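Local coordinates for hypothetical 39.9 kDa protein (Saccharomyces cerevisiae, PDB 2GA8) that acts as an ATP-dependent P-loop kinase that could take part in assembling the endoplasmic reticulum membrane, at residues Q274-W277 against K278-Y281; E300-E303 against E304-K308; R327-D330 against L331-G334. One frame throughout, in Å; residues are numbered along the deposited sequence.

Contact 1: Q274-W277 against K278-Y281; sequences QENW and KKIY. With SO4 (sulfate ion), chain I.
Trp277 O receives two donors as the helix gets under way: Ile280 N at 3.0 Å, three residues on, and a water at 2.8 Å. That water also accepts from Tyr281 N, so it bridges the place where a direct bond from Tyr281 N to Trp277 O would lie in a regular alpha helix, and the turn is slightly opened. Earlier bonds run from Lys278 N to Gln274 O (3.1 Å) and, more bent at 135°, from Lys279 N to Asn276 O. Glu275 OE1 folds back to accept from Asn276 N through its anti lone pair, and it is held as well by Ser192 of helix 192-206. The run leads into helix 275-285, the crossover between strands 262-267 and 290-296 of the parallel P-loop sheet. Lys279 runs out fully extended beyond CG until NZ meets sulfate O1 at 2.9 Å, an anion it shares with Lys200. On the buried side, Trp277 and Ile280 lie alongside each other; the CD1 methyl of Ile280 comes to the edge of the indole, near its plane, 3.4 Å from CE3 of Trp277. Met161 and Phe190 also pack against that tryptophan.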
loop_
_atom_site.group_PDB
_atom_site.type_symbol
_atom_site.label_atom_id
_atom_site.label_comp_id
_atom_site.label_asym_id
_atom_site.label_seq_id
_atom_site.Cartn_x
_atom_site.Cartn_y
_atom_site.Cartn_z
ATOM N N GLN A 274 -9.420 8.162 11.136
ATOM C CA GLN A 274 -10.782 8.323 10.653
ATOM C C GLN A 274 -11.208 7.241 9.678
ATOM O O GLN A 274 -10.374 6.615 9.017
ATOM C CB GLN A 274 -10.945 9.690 9.988
ATOM C CG GLN A 274 -10.715 10.857 10.925
ATOM C CD GLN A 274 -11.710 10.888 12.063
ATOM O OE1 GLN A 274 -12.921 10.847 11.841
ATOM N NE2 GLN A 274 -11.205 10.966 13.293
ATOM N N GLU A 275 -12.523 7.053 9.601
ATOM C CA GLU A 275 -13.172 6.080 8.731
ATOM C C GLU A 275 -12.423 4.765 8.499
ATOM O O GLU A 275 -12.021 4.107 9.451
ATOM C CB GLU A 275 -13.536 6.737 7.395
ATOM C CG GLU A 275 -12.426 7.559 6.764
ATOM C CD GLU A 275 -12.269 7.251 5.292
ATOM O OE1 GLU A 275 -12.271 6.049 4.950
ATOM O OE2 GLU A 275 -12.138 8.201 4.487
ATOM N N ASN A 276 -12.244 4.377 7.239
ATOM C CA ASN A 276 -11.570 3.116 6.935
ATOM C C ASN A 276 -10.079 3.109 7.248
ATOM O O ASN A 276 -9.501 2.046 7.466
ATOM C CB ASN A 276 -11.766 2.750 5.459
ATOM C CG ASN A 276 -13.215 2.469 5.108
ATOM O OD1 ASN A 276 -13.672 2.800 4.012
ATOM N ND2 ASN A 276 -13.939 1.847 6.026
ATOM N N TRP A 277 -9.456 4.284 7.254
ATOM C CA TRP A 277 -8.022 4.381 7.527
ATOM C C TRP A 277 -7.686 3.887 8.920
ATOM O O TRP A 277 -6.669 3.225 9.130
ATOM C CB TRP A 277 -7.540 5.832 7.390
ATOM C CG TRP A 277 -7.850 6.456 6.072
ATOM C CD1 TRP A 277 -8.749 7.453 5.829
ATOM C CD2 TRP A 277 -7.265 6.123 4.807
ATOM N NE1 TRP A 277 -8.764 7.764 4.486
ATOM C CE2 TRP A 277 -7.860 6.962 3.837
ATOM C CE3 TRP A 277 -6.297 5.197 4.398
ATOM C CZ2 TRP A 277 -7.520 6.904 2.482
ATOM C CZ3 TRP A 277 -5.957 5.138 3.045
ATOM C CH2 TRP A 277 -6.568 5.987 2.105
ATOM N N LYS A 278 -8.552 4.210 9.871
ATOM C CA LYS A 278 -8.339 3.824 11.253
ATOM C C LYS A 278 -8.264 2.318 11.406
ATOM O O LYS A 278 -7.571 1.822 12.283
ATOM C CB LYS A 278 -9.459 4.386 12.134
ATOM C CG LYS A 278 -9.292 4.095 13.612
ATOM C CD LYS A 278 -10.376 4.774 14.439
ATOM C CE LYS A 278 -10.187 4.498 15.923
ATOM N NZ LYS A 278 -11.188 5.222 16.759
ATOM N N LYS A 279 -8.966 1.594 10.540
ATOM C CA LYS A 279 -8.986 0.142 10.606
ATOM C C LYS A 279 -7.728 -0.514 10.031
ATOM O O LYS A 279 -7.501 -1.707 10.229
ATOM C CB LYS A 279 -10.231 -0.384 9.886
ATOM C CG LYS A 279 -11.533 0.210 10.413
ATOM C CD LYS A 279 -12.736 -0.228 9.585
ATOM C CE LYS A 279 -13.996 0.504 10.024
ATOM N NZ LYS A 279 -15.182 0.161 9.185
ATOM N N ILE A 280 -6.905 0.268 9.337
ATOM C CA ILE A 280 -5.680 -0.257 8.734
ATOM C C ILE A 280 -4.677 -0.802 9.733
ATOM O O ILE A 280 -4.233 -1.945 9.599
ATOM C CB ILE A 280 -4.971 0.815 7.881
ATOM C CG1 ILE A 280 -5.810 1.107 6.637
ATOM C CG2 ILE A 280 -3.572 0.336 7.480
ATOM C CD1 ILE A 280 -5.265 2.235 5.789
ATOM N N TYR A 281 -4.305 0.011 10.718
ATOM C CA TYR A 281 -3.344 -0.418 11.728
ATOM C C TYR A 281 -3.777 -1.722 12.379
ATOM O O TYR A 281 -3.041 -2.704 12.361
ATOM C CB TYR A 281 -3.169 0.653 12.814
ATOM C CG TYR A 281 -2.336 0.197 13.997
ATOM C CD1 TYR A 281 -0.951 0.077 13.898
ATOM C CD2 TYR A 281 -2.939 -0.142 15.207
ATOM C CE1 TYR A 281 -0.182 -0.374 14.979
ATOM C CE2 TYR A 281 -2.178 -0.596 16.295
ATOM C CZ TYR A 281 -0.804 -0.709 16.170
ATOM O OH TYR A 281 -0.051 -1.162 17.234
HETATM S S SO4 I . -15.417 -3.376 8.236
HETATM O O1 SO4 I . -15.087 -2.178 7.438
HETATM O O2 SO4 I . -15.726 -4.498 7.328
HETATM O O3 SO4 I . -14.268 -3.734 9.090
HETATM O O4 SO4 I . -16.591 -3.093 9.086
HETATM O O HOH W 1 -4.516 2.923 10.866
#

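Contact 2: E300-E303 against E304-K308; sequences EATE and ERVAK
Arg305 is swung back over the preceding turn by its torsions: CG lies opposite the backbone N (chi1 -174°), the chain runs on straight, and a bend at chi3 (-65°) returns the guanidinium to Ala301. NH1 of Arg305 ends 2.9 Å from Ala301 O, yet its N-H is badly aimed, so this is a close electrostatic approach and not a hydrogen bond. Ala301 O is already engaged twice, by Arg305 N at 3.0 Å and by a water at 2.7 Å. The positive group nearby would probably polarise this C=O further. Thr302 CA meets the guanidinium at its edge, in plane, and the two side chains cross at a slant. Glu304, extended beyond CG, reaches the same water with OE1, so the water bridges its carboxylate to Ala301 O in the preceding turn; the other oxygen, OE2, faces Arg323 in a long, weak ion pair.

The backbone here is regular alpha helix: each carbonyl from Glu300 to Glu303 accepts from the amide four residues later, the straightest being Val306 N to Thr302 O at 2.9 Å and 169°. Val306 CG2 rests 3.4 Å from that oxygen of Thr302, while the CB of Ala307 is 3.2 Å from Glu303 O. OG1 of Thr302 bonds back to Asp298 O, just ahead of the helix.

Helix 299-312 leaves strand 290-296 of the parallel sheet and is followed by helix 319-328, a pairing consistent with the lid of P-loop kinases. Glu303 forms a salt bridge to Arg323 of that second helix, Val306 packs on its Phe326, and Ala307 on its Ile319.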
loop_
_atom_site.group_PDB
_atom_site.type_symbol
_atom_site.label_atom_id
_atom_site.label_comp_id
_atom_site.label_asym_id
_atom_site.label_seq_id
_atom_site.Cartn_x
_atom_site.Cartn_y
_atom_site.Cartn_z
ATOM N N GLU A 300 11.478 23.255 7.134
ATOM C CA GLU A 300 12.061 24.066 6.071
ATOM C C GLU A 300 12.443 23.300 4.811
ATOM O O GLU A 300 12.079 23.702 3.703
ATOM C CB GLU A 300 13.280 24.825 6.601
ATOM C CG GLU A 300 12.929 26.134 7.291
ATOM C CD GLU A 300 12.415 27.182 6.318
ATOM O OE1 GLU A 300 12.068 28.299 6.763
ATOM O OE2 GLU A 300 12.360 26.892 5.104
ATOM N N ALA A 301 13.180 22.206 4.975
ATOM C CA ALA A 301 13.610 21.405 3.835
ATOM C C ALA A 301 12.424 20.783 3.107
ATOM O O ALA A 301 12.418 20.676 1.882
ATOM C CB ALA A 301 14.566 20.316 4.293
ATOM N N THR A 302 11.418 20.364 3.864
ATOM C CA THR A 302 10.252 19.754 3.256
ATOM C C THR A 302 9.413 20.814 2.557
ATOM O O THR A 302 8.870 20.578 1.478
ATOM C CB THR A 302 9.401 19.027 4.308
ATOM O OG1 THR A 302 10.211 18.053 4.976
ATOM C CG2 THR A 302 8.225 18.325 3.641
ATOM N N GLU A 303 9.315 21.989 3.171
ATOM C CA GLU A 303 8.551 23.080 2.585
ATOM C C GLU A 303 9.137 23.414 1.218
ATOM O O GLU A 303 8.409 23.596 0.241
ATOM C CB GLU A 303 8.629 24.314 3.478
ATOM C CG GLU A 303 7.868 25.506 2.946
ATOM C CD GLU A 303 8.104 26.742 3.780
ATOM O OE1 GLU A 303 9.225 27.286 3.728
ATOM O OE2 GLU A 303 7.173 27.161 4.495
ATOM N N GLU A 304 10.463 23.490 1.156
ATOM C CA GLU A 304 11.142 23.808 -0.090
ATOM C C GLU A 304 10.936 22.703 -1.112
ATOM O O GLU A 304 10.693 22.971 -2.288
ATOM C CB GLU A 304 12.642 24.000 0.143
ATOM C CG GLU A 304 13.400 24.344 -1.135
ATOM C CD GLU A 304 14.900 24.290 -0.959
ATOM O OE1 GLU A 304 15.429 23.189 -0.697
ATOM O OE2 GLU A 304 15.551 25.347 -1.082
ATOM N N ARG A 305 11.037 21.458 -0.654
ATOM C CA ARG A 305 10.869 20.306 -1.528
ATOM C C ARG A 305 9.489 20.286 -2.180
ATOM O O ARG A 305 9.371 20.097 -3.392
ATOM C CB ARG A 305 11.106 19.012 -0.736
ATOM C CG ARG A 305 11.093 17.743 -1.574
ATOM C CD ARG A 305 11.553 16.522 -0.779
ATOM N NE ARG A 305 12.951 16.619 -0.361
ATOM C CZ ARG A 305 13.371 17.219 0.750
ATOM N NH1 ARG A 305 12.500 17.783 1.578
ATOM N NH2 ARG A 305 14.668 17.264 1.030
ATOM N N VAL A 306 8.446 20.483 -1.378
ATOM C CA VAL A 306 7.084 20.484 -1.892
ATOM C C VAL A 306 6.822 21.713 -2.758
ATOM O O VAL A 306 6.153 21.626 -3.788
ATOM C CB VAL A 306 6.054 20.430 -0.736
ATOM C CG1 VAL A 306 4.639 20.577 -1.277
ATOM C CG2 VAL A 306 6.187 19.104 0.002
ATOM N N ALA A 307 7.348 22.858 -2.344
ATOM C CA ALA A 307 7.156 24.077 -3.124
ATOM C C ALA A 307 7.730 23.848 -4.518
ATOM O O ALA A 307 7.118 24.214 -5.522
ATOM C CB ALA A 307 7.852 25.247 -2.453
ATOM N N LYS A 308 8.905 23.228 -4.579
ATOM C CA LYS A 308 9.545 22.948 -5.862
ATOM C C LYS A 308 8.722 21.996 -6.717
ATOM O O LYS A 308 8.652 22.156 -7.935
ATOM C CB LYS A 308 10.935 22.356 -5.655
ATOM C CG LYS A 308 11.978 23.333 -5.165
ATOM C CD LYS A 308 13.335 22.652 -5.185
ATOM C CE LYS A 308 14.456 23.587 -4.799
ATOM N NZ LYS A 308 15.752 22.854 -4.836
HETATM O O HOH W 2 14.720 20.706 0.456
#

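Contact 3: R327-D330 against L331-G334. With SO4 (sulfate ion), chain H.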
loop_
_atom_site.group_PDB
_atom_site.type_symbol
_atom_site.label_atom_id
_atom_site.label_comp_id
_atom_site.label_asym_id
_atom_site.label_seq_id
_atom_site.Cartn_x
_atom_site.Cartn_y
_atom_site.Cartn_z
ATOM N N ARG A 327 2.428 26.164 3.509
ATOM C CA ARG A 327 2.131 26.686 4.838
ATOM C C ARG A 327 0.647 26.744 5.183
ATOM O O ARG A 327 0.267 26.490 6.329
ATOM C CB ARG A 327 2.733 28.084 5.001
ATOM C CG ARG A 327 4.245 28.142 4.851
ATOM C CD ARG A 327 4.765 29.502 5.297
ATOM N NE ARG A 327 4.134 30.604 4.572
ATOM C CZ ARG A 327 4.683 31.232 3.536
ATOM N NH1 ARG A 327 5.882 30.870 3.099
ATOM N NH2 ARG A 327 4.035 32.223 2.940
ATOM N N SER A 328 -0.189 27.073 4.203
ATOM C CA SER A 328 -1.624 27.198 4.441
ATOM C C SER A 328 -2.447 25.921 4.289
ATOM O O SER A 328 -3.587 25.868 4.747
ATOM C CB SER A 328 -2.213 28.277 3.530
ATOM O OG SER A 328 -2.099 27.919 2.166
ATOM N N ASN A 329 -1.881 24.901 3.650
ATOM C CA ASN A 329 -2.603 23.645 3.448
ATOM C C ASN A 329 -2.120 22.562 4.409
ATOM O O ASN A 329 -1.032 22.015 4.237
ATOM C CB ASN A 329 -2.416 23.161 2.010
ATOM C CG ASN A 329 -3.387 22.060 1.642
ATOM O OD1 ASN A 329 -3.792 21.263 2.489
ATOM N ND2 ASN A 329 -3.758 22.002 0.368
ATOM N N ASP A 330 -2.932 22.235 5.410
ATOM C CA ASP A 330 -2.527 21.226 6.381
ATOM C C ASP A 330 -2.395 19.810 5.822
ATOM O O ASP A 330 -1.865 18.922 6.494
ATOM C CB ASP A 330 -3.464 21.245 7.592
ATOM C CG ASP A 330 -3.353 22.535 8.386
ATOM O OD1 ASP A 330 -2.325 23.237 8.243
ATOM O OD2 ASP A 330 -4.281 22.844 9.163
ATOM N N LEU A 331 -2.860 19.596 4.594
ATOM C CA LEU A 331 -2.734 18.282 3.963
ATOM C C LEU A 331 -1.319 18.178 3.393
ATOM O O LEU A 331 -0.802 17.082 3.164
ATOM C CB LEU A 331 -3.746 18.123 2.827
ATOM C CG LEU A 331 -5.233 18.070 3.170
ATOM C CD1 LEU A 331 -6.044 18.091 1.879
ATOM C CD2 LEU A 331 -5.537 16.818 3.986
ATOM N N LEU A 332 -0.702 19.337 3.171
ATOM C CA LEU A 332 0.646 19.407 2.623
ATOM C C LEU A 332 1.742 19.517 3.676
ATOM O O LEU A 332 2.780 18.867 3.557
ATOM C CB LEU A 332 0.771 20.600 1.664
ATOM C CG LEU A 332 0.017 20.563 0.334
ATOM C CD1 LEU A 332 0.257 21.869 -0.416
ATOM C CD2 LEU A 332 0.487 19.376 -0.503
ATOM N N ASN A 333 1.515 20.331 4.705
ATOM C CA ASN A 333 2.523 20.527 5.745
ATOM C C ASN A 333 2.557 19.426 6.800
ATOM O O ASN A 333 3.411 19.437 7.687
ATOM C CB ASN A 333 2.348 21.895 6.421
ATOM C CG ASN A 333 0.964 22.088 7.019
ATOM O OD1 ASN A 333 0.427 21.197 7.671
ATOM N ND2 ASN A 333 0.391 23.266 6.811
ATOM N N GLY A 334 1.626 18.482 6.704
ATOM C CA GLY A 334 1.599 17.374 7.642
ATOM C C GLY A 334 0.839 17.578 8.940
ATOM O O GLY A 334 0.756 16.656 9.745
HETATM S S SO4 H . 8.279 33.466 1.648
HETATM O O1 SO4 H . 7.348 34.374 0.951
HETATM O O2 SO4 H . 7.863 32.068 1.424
HETATM O O3 SO4 H . 9.643 33.659 1.121
HETATM O O4 SO4 H . 8.263 33.758 3.095
#
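Asn329 O is gripped by two backbone amides, Leu332 N at 2.9 Å from above the carbonyl plane and Asn333 N at 3.1 Å nearly along the C=O axis. The side chain of Asn329 adds an Asx turn: OD1 accepts from Leu331 N at 2.8 Å, so both oxygens of one residue shape the chain where it leaves helix 319-328. CB of Asn329 also lies 3.8 Å from Leu332 CD1. With an alanine at Asn329 the side-chain amide is gone, and Leu331 N is likely to be left without its acceptor and the turn less firmly set. Asn333, with CG squeezed between its backbone N and carbonyl carbon (chi1 57°), leans back alongside Asp330. There ND2 of Asn333 gives a bond to Asp330 OD1, on the anti lone pair, with the carboxylate and amide planes 51° apart, and a weak one to Arg327 O. The other end of that amide, OD1, accepts from Arg335 N at the start of helix 335-339. Gly334 sits just before that helix with a positive phi of 87°. Outward, Arg327 pairs through NH2 with Glu324, while NH1 of Arg327 donates to sulfate O2 at 2.9 Å, the oxygen lying in plane at the guanidinium edge.

Overall arrangement
Three local contacts follow one another along the chain and lie at different distances from a probable nucleotide site. Contacts 2 and 3 are neighbours, with centres 11 Å apart, and touch where Glu303 OE2 packs 3.1 Å from Arg327 CG, joining the consecutive helices 299-312 and 319-328. Contact 1 stands apart, its nearest atoms about 10 Å from contact 3 and about 18 Å from contact 2. The P-loop, which probably binds ATP, relates them: the side chain of Val306 comes within about 4 Å of Gly34, Gly334 lies about 4 Å from Ser32, and the side chain of Trp277 is about 11 Å from that of Lys37. Contacts 2 and 3 thus lie close beside the P-loop, and contact 1 is more distant from it.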